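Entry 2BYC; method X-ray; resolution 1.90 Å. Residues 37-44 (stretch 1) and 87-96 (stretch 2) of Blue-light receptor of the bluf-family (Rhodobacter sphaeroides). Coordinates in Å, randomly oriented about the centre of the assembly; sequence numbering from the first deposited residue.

Stretch 1 37-44: LGITGILL
Stretch 2, residues 87-96: ARRFPDWSMR

Residues 37-44 leave a helix and enter a strand. Leu-37 is still helical (phi/psi -75/-16); Gly-38 breaks away with positive phi (82/25), Ile-39 extends (-91/145), and residues 40-44 form the strand, with Thr-40 at -138/159, Gly-41 at 161/-166, Ile-42 at -140/148, Leu-43 at -123/125 and Leu-44 at -104/136. Residues 87-96 are irregular until their end: Ala-87 and Arg-88 are extended, a type I turn runs from Phe-90 to Trp-93, closed by Trp-93 N to Phe-90 O (3.2 Å), and after Ser-94 (-55/-47) the chain extends through Met-95 (-162/121) and Arg-96 (-105/132). The two chains run parallel there, pairing Thr-40 with Ser-94 (CA to CA 4.1 Å), Gly-41 with Met-95 (4.9 Å) and Ile-42 with Arg-96 (4.7 Å), the last a parallel beta bridge.

Three backbone hydrogen bonds zip this register: Gly-41 N to Trp-93 O (2.8 Å), Arg-96 N to Gly-41 O (2.9 Å) and Leu-43 N to Arg-96 O (2.8 Å). CA-H...O contacts supplement them, from Met-95 CA to Gly-41 O and from Ile-42 CA to Arg-96 O, both 3.3 Å.

Both glycines suit their backbone angles, at which a CB would jam against the preceding carbonyl oxygen; at Gly-41 it would also lie a tight 3.2 Å from Met-95 CE.

The CA-to-CB bond of Arg-88 points toward the other stretch, and the side chain (chi1 to chi3 m, t, t; chi4 -100°) extends to Gly-38 and Thr-40. Its NH2 donates to Gly-38 O (2.8 Å), its NH1 donates to Thr-40 OG1 (2.7 Å), and a weak bond joins NH1 to Gly-38 O (3.0 Å). Both acceptors lie at the guanidinium edge, where the N-H groups point. Thr-40 takes chi1 p, which brings OG1 to this edge while CB packs 3.0 Å from Trp-93 O and 3.3 Å from Phe-90 O.

Phe-90, Ile-42, Leu-43 and Met-95 form a buried, largely apolar patch. Phe-90 (chi1 m, chi2 92°) points toward the strand; Ile-42 (chi1 p, chi2 149°, between wells) lays CG2 over one ring face, 3.9 Å from the centroid, and CD1 reaches Phe-90 CZ at 3.7 Å. Met-95 (t, 29° off-well, p) curls its end inward, setting SD 3.4 Å from Ile-42 C and 4.0 Å from Leu-43 CB; Leu-43 is t, p. Outside this patch, Ile-42 and Arg-96 side chains share one sheet face, CG2 to CB 4.1 Å, but the extended Arg-96 (t, t, t; chi4 -63°) carries its charged end away. Together the stretches bury 639 Å², both sides summed.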

ATOM      1  N   LEU A  37      -4.938  11.540   8.889  1.00 23.16           N
ATOM      2  CA  LEU A  37      -6.051  11.397   7.949  1.00 22.44           C
ATOM      3  C   LEU A  37      -6.973  10.231   8.271  1.00 20.79           C
ATOM      4  O   LEU A  37      -8.068  10.114   7.745  1.00 22.62           O
ATOM      5  CB  LEU A  37      -5.500  11.094   6.565  1.00 23.05           C
ATOM      6  CG  LEU A  37      -4.906  12.244   5.801  1.00 18.47           C
ATOM      7  CD1 LEU A  37      -4.540  11.756   4.364  1.00 18.96           C
ATOM      8  CD2 LEU A  37      -5.915  13.346   5.771  1.00 19.74           C
ATOM      9  N   GLY A  38      -6.506   9.343   9.097  1.00 19.31           N
ATOM     10  CA  GLY A  38      -7.250   8.123   9.339  1.00 17.61           C
ATOM     11  C   GLY A  38      -6.943   7.127   8.211  1.00 16.83           C
ATOM     12  O   GLY A  38      -7.713   6.230   7.945  1.00 16.39           O
ATOM     13  N   ILE A  39      -5.804   7.248   7.565  1.00 15.73           N
ATOM     14  CA  ILE A  39      -5.422   6.175   6.623  1.00 15.28           C
ATOM     15  C   ILE A  39      -4.593   5.056   7.233  1.00 14.39           C
ATOM     16  O   ILE A  39      -3.815   5.299   8.110  1.00 13.84           O
ATOM     17  CB  ILE A  39      -4.625   6.785   5.426  1.00 15.40           C
ATOM     18  CG1 ILE A  39      -5.467   7.882   4.795  1.00 16.33           C
ATOM     19  CG2 ILE A  39      -4.265   5.747   4.435  1.00 14.65           C
ATOM     20  CD1 ILE A  39      -6.651   7.305   4.095  1.00 22.40           C
ATOM     21  N   THR A  40      -4.777   3.815   6.781  1.00 12.65           N
ATOM     22  CA  THR A  40      -3.948   2.697   7.168  1.00 13.67           C
ATOM     23  C   THR A  40      -3.679   1.901   5.932  1.00 13.32           C
ATOM     24  O   THR A  40      -4.372   2.063   4.961  1.00 11.34           O
ATOM     25  CB  THR A  40      -4.682   1.787   8.221  1.00 13.78           C
ATOM     26  OG1 THR A  40      -5.975   1.366   7.720  1.00 17.08           O
ATOM     27  CG2 THR A  40      -4.766   2.491   9.522  1.00 15.31           C
ATOM     28  N   GLY A  41      -2.629   1.089   5.924  1.00 15.10           N
ATOM     29  CA  GLY A  41      -2.384   0.317   4.725  1.00 17.85           C
ATOM     30  C   GLY A  41      -0.949  -0.197   4.652  1.00 16.47           C
ATOM     31  O   GLY A  41      -0.189  -0.131   5.671  1.00 16.19           O
ATOM     32  N   ILE A  42      -0.582  -0.656   3.473  1.00 13.99           N
ATOM     33  CA  ILE A  42       0.678  -1.333   3.289  1.00 12.95           C
ATOM     34  C   ILE A  42       1.277  -0.858   1.942  1.00 12.01           C
ATOM     35  O   ILE A  42       0.557  -0.573   1.009  1.00  9.15           O
ATOM     36  CB  ILE A  42       0.527  -2.920   3.332  1.00 13.26           C
ATOM     37  CG1 ILE A  42      -0.645  -3.381   2.425  1.00 17.08           C
ATOM     38  CG2 ILE A  42       0.248  -3.445   4.701  1.00 14.27           C
ATOM     39  CD1 ILE A  42      -0.508  -4.787   1.756  1.00 13.93           C
ATOM     40  N   LEU A  43       2.598  -0.798   1.885  1.00 11.85           N
ATOM     41  CA  LEU A  43       3.306  -0.494   0.681  1.00 12.21           C
ATOM     42  C   LEU A  43       4.254  -1.599   0.355  1.00 11.17           C
ATOM     43  O   LEU A  43       5.096  -1.996   1.179  1.00 11.88           O
ATOM     44  CB  LEU A  43       4.086   0.718   0.965  1.00 11.73           C
ATOM     45  CG  LEU A  43       5.037   1.354  -0.057  1.00 14.24           C
ATOM     46  CD1 LEU A  43       4.306   1.709  -1.327  1.00 11.13           C
ATOM     47  CD2 LEU A  43       5.785   2.528   0.558  1.00 10.59           C
ATOM     48  N   LEU A  44       4.139  -2.138  -0.842  1.00  9.48           N
ATOM     49  CA  LEU A  44       4.977  -3.261  -1.215  1.00 11.45           C
ATOM     50  C   LEU A  44       6.004  -2.652  -2.135  1.00 11.09           C
ATOM     51  O   LEU A  44       5.640  -1.918  -3.007  1.00  7.89           O
ATOM     52  CB  LEU A  44       4.169  -4.399  -1.912  1.00 11.35           C
ATOM     53  CG  LEU A  44       3.013  -5.014  -1.115  1.00 13.84           C
ATOM     54  CD1 LEU A  44       1.843  -4.150  -0.991  1.00 19.85           C
ATOM     55  CD2 LEU A  44       2.487  -6.136  -1.856  1.00 14.99           C
ATOM     56  N   ALA A  87     -14.636  -3.249   7.116  1.00 26.94           N
ATOM     57  CA  ALA A  87     -13.644  -3.126   8.188  1.00 27.02           C
ATOM     58  C   ALA A  87     -12.318  -2.996   7.552  1.00 25.72           C
ATOM     59  O   ALA A  87     -12.131  -3.585   6.540  1.00 27.83           O
ATOM     60  CB  ALA A  87     -13.671  -4.379   8.987  1.00 25.89           C
ATOM     61  N   ARG A  88     -11.399  -2.239   8.136  1.00 26.04           N
ATOM     62  CA  ARG A  88      -9.976  -2.277   7.721  1.00 24.95           C
ATOM     63  C   ARG A  88      -9.329  -3.668   7.669  1.00 25.28           C
ATOM     64  O   ARG A  88      -9.546  -4.540   8.522  1.00 24.61           O
ATOM     65  CB  ARG A  88      -9.141  -1.352   8.620  1.00 25.51           C
ATOM     66  CG  ARG A  88      -9.559   0.088   8.575  1.00 19.71           C
ATOM     67  CD  ARG A  88      -8.678   0.922   9.444  1.00 16.17           C
ATOM     68  NE  ARG A  88      -9.278   2.237   9.549  1.00 19.67           N
ATOM     69  CZ  ARG A  88      -8.903   3.294   8.853  1.00 20.92           C
ATOM     70  NH1 ARG A  88      -7.913   3.203   7.983  1.00 18.98           N
ATOM     71  NH2 ARG A  88      -9.502   4.434   9.040  1.00 18.74           N
ATOM     72  N   ARG A  89      -8.491  -3.862   6.661  1.00 25.42           N
ATOM     73  CA  ARG A  89      -7.657  -5.065   6.545  1.00 25.37           C
ATOM     74  C   ARG A  89      -6.343  -4.903   7.349  1.00 24.01           C
ATOM     75  O   ARG A  89      -5.840  -5.876   7.871  1.00 25.37           O
ATOM     76  CB  ARG A  89      -7.385  -5.339   5.058  1.00 24.90           C
ATOM     77  CG  ARG A  89      -8.624  -5.077   4.145  1.00 25.68           C
ATOM     78  CD  ARG A  89      -8.275  -4.709   2.606  1.00 29.43           C
ATOM     79  NE  ARG A  89      -9.459  -4.926   1.697  1.00 28.19           N
ATOM     80  CZ  ARG A  89      -9.905  -6.134   1.399  1.00 28.46           C
ATOM     81  NH1 ARG A  89      -9.263  -7.199   1.908  1.00 25.71           N
ATOM     82  NH2 ARG A  89     -10.988  -6.301   0.630  1.00 30.65           N
ATOM     83  N   PHE A  90      -5.788  -3.688   7.422  1.00 22.52           N
ATOM     84  CA  PHE A  90      -4.544  -3.411   8.140  1.00 21.74           C
ATOM     85  C   PHE A  90      -4.744  -2.306   9.165  1.00 21.56           C
ATOM     86  O   PHE A  90      -4.073  -1.280   9.122  1.00 21.05           O
ATOM     87  CB  PHE A  90      -3.405  -2.991   7.150  1.00 20.95           C
ATOM     88  CG  PHE A  90      -3.375  -3.840   5.951  1.00 21.40           C
ATOM     89  CD1 PHE A  90      -4.087  -3.458   4.799  1.00 20.84           C
ATOM     90  CD2 PHE A  90      -2.794  -5.136   6.013  1.00 20.89           C
ATOM     91  CE1 PHE A  90      -4.138  -4.269   3.662  1.00 21.42           C
ATOM     92  CE2 PHE A  90      -2.855  -5.991   4.891  1.00 18.55           C
ATOM     93  CZ  PHE A  90      -3.525  -5.540   3.708  1.00 20.20           C
ATOM     94  N   PRO A  91      -5.651  -2.530  10.121  1.00 22.31           N
ATOM     95  CA  PRO A  91      -5.975  -1.464  11.035  1.00 23.00           C
ATOM     96  C   PRO A  91      -4.793  -1.012  11.891  1.00 24.57           C
ATOM     97  O   PRO A  91      -4.746   0.161  12.358  1.00 24.30           O
ATOM     98  CB  PRO A  91      -7.125  -2.078  11.886  1.00 23.82           C
ATOM     99  CG  PRO A  91      -6.947  -3.536  11.771  1.00 23.12           C
ATOM    100  CD  PRO A  91      -6.468  -3.728  10.369  1.00 23.01           C
ATOM    101  N   ASP A  92      -3.807  -1.871  12.069  1.00 24.34           N
ATOM    102  CA  ASP A  92      -2.808  -1.532  13.035  1.00 26.55           C
ATOM    103  C   ASP A  92      -1.713  -0.664  12.439  1.00 26.08           C
ATOM    104  O   ASP A  92      -0.840  -0.209  13.169  1.00 26.67           O
ATOM    105  CB  ASP A  92      -2.228  -2.801  13.695  1.00 27.13           C
ATOM    106  CG  ASP A  92      -3.299  -3.648  14.363  1.00 31.58           C
ATOM    107  OD1 ASP A  92      -4.305  -3.067  14.837  1.00 36.42           O
ATOM    108  OD2 ASP A  92      -3.153  -4.902  14.389  1.00 34.18           O
ATOM    109  N   TRP A  93      -1.742  -0.445  11.130  1.00 25.65           N
ATOM    110  CA  TRP A  93      -0.605   0.181  10.414  1.00 25.80           C
ATOM    111  C   TRP A  93      -1.048   1.335   9.575  1.00 25.26           C
ATOM    112  O   TRP A  93      -1.811   1.188   8.620  1.00 24.54           O
ATOM    113  CB  TRP A  93       0.138  -0.797   9.517  1.00 28.26           C
ATOM    114  CG  TRP A  93       0.479  -2.077  10.167  1.00 31.05           C
ATOM    115  CD1 TRP A  93      -0.316  -3.186  10.276  1.00 32.38           C
ATOM    116  CD2 TRP A  93       1.707  -2.387  10.827  1.00 33.47           C
ATOM    117  NE1 TRP A  93       0.354  -4.162  10.967  1.00 35.75           N
ATOM    118  CE2 TRP A  93       1.604  -3.701  11.297  1.00 31.90           C
ATOM    119  CE3 TRP A  93       2.894  -1.681  11.045  1.00 37.36           C
ATOM    120  CZ2 TRP A  93       2.644  -4.348  11.934  1.00 31.52           C
ATOM    121  CZ3 TRP A  93       3.951  -2.333  11.725  1.00 34.58           C
ATOM    122  CH2 TRP A  93       3.799  -3.646  12.156  1.00 33.74           C
ATOM    123  N   SER A  94      -0.511   2.471   9.963  1.00 23.80           N
ATOM    124  CA  SER A  94      -0.538   3.710   9.246  1.00 22.92           C
ATOM    125  C   SER A  94       0.021   3.552   7.816  1.00 21.19           C
ATOM    126  O   SER A  94      -0.598   4.006   6.897  1.00 18.32           O
ATOM    127  CB  SER A  94       0.286   4.718  10.057  1.00 24.08           C
ATOM    128  OG  SER A  94       0.103   6.026   9.577  1.00 31.69           O
ATOM    129  N   MET A  95       1.175   2.892   7.689  1.00 17.64           N
ATOM    130  CA  MET A  95       1.735   2.413   6.401  1.00 17.63           C
ATOM    131  C   MET A  95       2.749   1.390   6.896  1.00 15.27           C
ATOM    132  O   MET A  95       3.543   1.688   7.725  1.00 17.33           O
ATOM    133  CB  MET A  95       2.336   3.576   5.590  1.00 17.20           C
ATOM    134  CG  MET A  95       2.580   3.334   4.077  1.00 17.69           C
ATOM    135  SD  MET A  95       1.402   2.150   3.488  1.00 19.32           S
ATOM    136  CE  MET A  95      -0.172   3.053   3.598  1.00 20.36           C
ATOM    137  N   ARG A  96       2.628   0.147   6.498  1.00 13.85           N
ATOM    138  CA  ARG A  96       3.692  -0.803   6.824  1.00 14.70           C
ATOM    139  C   ARG A  96       4.428  -0.999   5.487  1.00 14.46           C
ATOM    140  O   ARG A  96       3.762  -1.121   4.453  1.00 16.56           O
ATOM    141  CB  ARG A  96       3.155  -2.128   7.318  1.00 14.91           C
ATOM    142  CG  ARG A  96       4.306  -2.947   7.962  1.00 20.04           C
ATOM    143  CD  ARG A  96       3.799  -4.256   8.339  1.00 28.47           C
ATOM    144  NE  ARG A  96       4.791  -5.166   8.915  1.00 30.77           N
ATOM    145  CZ  ARG A  96       5.881  -5.658   8.308  1.00 31.57           C
ATOM    146  NH1 ARG A  96       6.232  -5.263   7.085  1.00 27.05           N
ATOM    147  NH2 ARG A  96       6.659  -6.537   8.958  1.00 32.87           N
TER